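Long-range contact in cysteine synthase (Helicobacter pylori, PDB 6AHI), which makes L-cysteine from O-acetyl-L-serine and hydrogen sulfide with pyridoxal 5'-phosphate, and also has cystathionine beta-synthase activity: residues Ile69-Ala74 and Tyr142-Phe147. Numbering follows the deposited sequence.
Sequences IIEPTA and YLPLQF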
ATOM      1  N   ILE A  69     -15.329 -18.372   9.362  1.00 55.22           N
ATOM      2  CA  ILE A  69     -13.937 -18.350   9.826  1.00 55.16           C
ATOM      3  C   ILE A  69     -13.861 -17.530  11.113  1.00 56.12           C
ATOM      4  O   ILE A  69     -14.304 -16.376  11.110  1.00 54.55           O
ATOM      5  CB  ILE A  69     -12.982 -17.721   8.793  1.00 54.42           C
ATOM      6  CG1 ILE A  69     -13.122 -18.320   7.390  1.00 55.56           C
ATOM      7  CG2 ILE A  69     -11.552 -17.805   9.315  1.00 52.71           C
ATOM      8  CD1 ILE A  69     -13.081 -19.825   7.377  1.00 57.85           C
ATOM      9  N   ILE A  70     -13.259 -18.113  12.162  1.00 57.87           N
ATOM     10  CA  ILE A  70     -12.973 -17.434  13.425  1.00 59.66           C
ATOM     11  C   ILE A  70     -11.463 -17.495  13.692  1.00 57.64           C
ATOM     12  O   ILE A  70     -10.893 -18.560  13.636  1.00 59.10           O
ATOM     13  CB  ILE A  70     -13.749 -18.099  14.573  1.00 64.56           C
ATOM     14  CG1 ILE A  70     -15.218 -18.359  14.215  1.00 67.62           C
ATOM     15  CG2 ILE A  70     -13.607 -17.291  15.855  1.00 65.75           C
ATOM     16  CD1 ILE A  70     -16.016 -18.983  15.316  1.00 72.23           C
ATOM     17  N   GLU A  71     -10.837 -16.366  14.042  1.00 55.44           N
ATOM     18  CA  GLU A  71      -9.410 -16.344  14.385  1.00 56.15           C
ATOM     19  C   GLU A  71      -9.123 -15.247  15.409  1.00 57.65           C
ATOM     20  O   GLU A  71      -9.576 -14.119  15.248  1.00 56.23           O
ATOM     21  CB  GLU A  71      -8.569 -16.168  13.118  1.00 54.34           C
ATOM     22  CG  GLU A  71      -7.069 -16.290  13.325  1.00 56.14           C
ATOM     23  CD  GLU A  71      -6.531 -17.623  13.833  1.00 58.79           C
ATOM     24  OE1 GLU A  71      -7.345 -18.478  14.308  1.00 62.29           O
ATOM     25  OE2 GLU A  71      -5.280 -17.806  13.768  1.00 56.18           O
ATOM     26  N   PRO A  72      -8.352 -15.526  16.495  1.00 58.63           N
ATOM     27  CA  PRO A  72      -7.753 -14.462  17.306  1.00 56.91           C
ATOM     28  C   PRO A  72      -6.548 -13.866  16.562  1.00 53.05           C
ATOM     29  O   PRO A  72      -5.769 -14.605  15.975  1.00 51.49           O
ATOM     30  CB  PRO A  72      -7.325 -15.205  18.581  1.00 59.93           C
ATOM     31  CG  PRO A  72      -6.947 -16.575  18.056  1.00 59.67           C
ATOM     32  CD  PRO A  72      -7.991 -16.865  16.990  1.00 60.92           C
ATOM     33  N   THR A  73      -6.417 -12.539  16.552  1.00 51.24           N
ATOM     34  CA  THR A  73      -5.335 -11.897  15.794  1.00 49.99           C
ATOM     35  C   THR A  73      -5.067 -10.521  16.402  1.00 49.50           C
ATOM     36  O   THR A  73      -5.926  -9.938  16.993  1.00 51.40           O
ATOM     37  CB  THR A  73      -5.630 -11.850  14.279  1.00 48.28           C
ATOM     38  OG1 THR A  73      -4.704 -11.039  13.553  1.00 45.01           O
ATOM     39  CG2 THR A  73      -6.999 -11.306  13.959  1.00 48.48           C
ATOM     40  N   ALA A  74      -3.820 -10.071  16.287  1.00 54.13           N
ATOM     41  CA  ALA A  74      -3.423  -8.706  16.615  1.00 55.55           C
ATOM     42  C   ALA A  74      -3.374  -7.865  15.330  1.00 52.05           C
ATOM     43  O   ALA A  74      -2.948  -6.712  15.382  1.00 54.30           O
ATOM     44  CB  ALA A  74      -2.103  -8.707  17.372  1.00 58.72           C
ATOM     45  N   TYR A 142     -14.637 -22.638  11.494  1.00 69.46           N
ATOM     46  CA  TYR A 142     -13.281 -23.061  11.267  1.00 68.17           C
ATOM     47  C   TYR A 142     -12.356 -22.097  12.006  1.00 64.05           C
ATOM     48  O   TYR A 142     -12.449 -20.897  11.833  1.00 62.41           O
ATOM     49  CB  TYR A 142     -12.990 -23.187   9.777  1.00 67.46           C
ATOM     50  CG  TYR A 142     -11.533 -23.413   9.497  1.00 69.93           C
ATOM     51  CD1 TYR A 142     -10.918 -24.611   9.823  1.00 73.87           C
ATOM     52  CD2 TYR A 142     -10.756 -22.408   8.957  1.00 68.19           C
ATOM     53  CE1 TYR A 142      -9.574 -24.822   9.558  1.00 73.61           C
ATOM     54  CE2 TYR A 142      -9.412 -22.602   8.683  1.00 70.69           C
ATOM     55  CZ  TYR A 142      -8.815 -23.807   9.008  1.00 71.79           C
ATOM     56  OH  TYR A 142      -7.490 -23.984   8.757  1.00 75.29           O
ATOM     57  N   LEU A 143     -11.512 -22.670  12.865  1.00 65.39           N
ATOM     58  CA  LEU A 143     -10.659 -21.934  13.796  1.00 66.90           C
ATOM     59  C   LEU A 143      -9.217 -22.329  13.486  1.00 64.96           C
ATOM     60  O   LEU A 143      -8.722 -23.345  13.983  1.00 66.56           O
ATOM     61  CB  LEU A 143     -11.084 -22.269  15.233  1.00 70.27           C
ATOM     62  CG  LEU A 143     -10.417 -21.487  16.375  1.00 72.04           C
ATOM     63  CD1 LEU A 143     -10.538 -19.975  16.211  1.00 71.87           C
ATOM     64  CD2 LEU A 143     -11.001 -21.907  17.724  1.00 76.28           C
ATOM     65  N   PRO A 144      -8.512 -21.573  12.614  1.00 60.78           N
ATOM     66  CA  PRO A 144      -7.167 -21.956  12.196  1.00 59.45           C
ATOM     67  C   PRO A 144      -6.200 -22.130  13.377  1.00 60.79           C
ATOM     68  O   PRO A 144      -5.408 -23.067  13.368  1.00 63.91           O
ATOM     69  CB  PRO A 144      -6.685 -20.801  11.304  1.00 56.70           C
ATOM     70  CG  PRO A 144      -7.944 -20.084  10.877  1.00 57.24           C
ATOM     71  CD  PRO A 144      -8.973 -20.339  11.961  1.00 59.39           C
ATOM     72  N   LEU A 145      -6.279 -21.230  14.366  1.00 60.42           N
ATOM     73  CA  LEU A 145      -5.260 -21.098  15.433  1.00 59.43           C
ATOM     74  C   LEU A 145      -3.871 -21.165  14.808  1.00 56.57           C
ATOM     75  O   LEU A 145      -3.177 -22.174  14.929  1.00 54.74           O
ATOM     76  CB  LEU A 145      -5.465 -22.177  16.497  1.00 63.10           C
ATOM     77  CG  LEU A 145      -6.726 -21.967  17.333  1.00 65.26           C
ATOM     78  CD1 LEU A 145      -6.983 -23.149  18.271  1.00 68.56           C
ATOM     79  CD2 LEU A 145      -6.642 -20.663  18.126  1.00 64.51           C
ATOM     80  N   GLN A 146      -3.532 -20.079  14.108  1.00 51.53           N
ATOM     81  CA  GLN A 146      -2.297 -19.950  13.368  1.00 51.97           C
ATOM     82  C   GLN A 146      -1.096 -20.278  14.273  1.00 49.50           C
ATOM     83  O   GLN A 146      -0.110 -20.831  13.810  1.00 45.44           O
ATOM     84  CB  GLN A 146      -2.172 -18.537  12.771  1.00 50.84           C
ATOM     85  CG  GLN A 146      -1.894 -17.449  13.811  1.00 53.79           C
ATOM     86  CD  GLN A 146      -2.165 -16.054  13.305  1.00 58.12           C
ATOM     87  OE1 GLN A 146      -1.498 -15.583  12.379  1.00 58.49           O
ATOM     88  NE2 GLN A 146      -3.141 -15.375  13.911  1.00 60.95           N
ATOM     89  N   PHE A 147      -1.195 -19.938  15.564  1.00 53.53           N
ATOM     90  CA  PHE A 147      -0.061 -20.027  16.493  1.00 56.91           C
ATOM     91  C   PHE A 147       0.309 -21.485  16.798  1.00 56.34           C
ATOM     92  O   PHE A 147       1.401 -21.737  17.288  1.00 54.21           O
ATOM     93  CB  PHE A 147      -0.336 -19.222  17.762  1.00 65.55           C
ATOM     94  CG  PHE A 147      -0.522 -17.759  17.479  1.00 72.82           C
ATOM     95  CD1 PHE A 147       0.558 -16.962  17.107  1.00 73.49           C
ATOM     96  CD2 PHE A 147      -1.794 -17.202  17.491  1.00 81.20           C
ATOM     97  CE1 PHE A 147       0.368 -15.622  16.795  1.00 76.48           C
ATOM     98  CE2 PHE A 147      -1.980 -15.859  17.191  1.00 85.44           C
ATOM     99  CZ  PHE A 147      -0.898 -15.074  16.841  1.00 82.99           C
TER
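Ile69 and Tyr142 form a parallel beta bridge at the edge of the four-stranded parallel sheet of this fold-type II PLP enzyme, where the Glu71 carboxylate replaces backbone pairing once outer strand 141-142 gives way to loop. The bridge rests on one nearly straight hydrogen bond, Ile70 N to Tyr142 O (2.9 Å, 178° at the hydrogen), with Ile69 CD1 at the edge of the Tyr142 ring. The next donor to Ile70 O would be Pro144, two residues after Tyr142, but it has no N-H; Leu143 CA makes a CA-H...O contact to Ile70 O at 3.4 Å. Glu71 reaches across, CG anti to the backbone N and the chain bent at chi2. Its carboxylate grips two successive amides, OE1 taking Leu145 N at 3.0 Å, 19° out of the carboxylate plane, and OE2 taking Gln146 N. Pro72 CG meets Leu145 CD2 at 4.1 Å, and helix 123-137 covers these residues. Gln146 OE1 is hydrogen-bonded to Thr77 OG1, and Phe147 touches Ser181, a probable cofactor-binding residue, which places the loop's end near the probable PLP site. The straighter carboxylate bond is Gln146 N to Glu71 OE2, 2.9 Å and 170° at the hydrogen, on the syn lone pair.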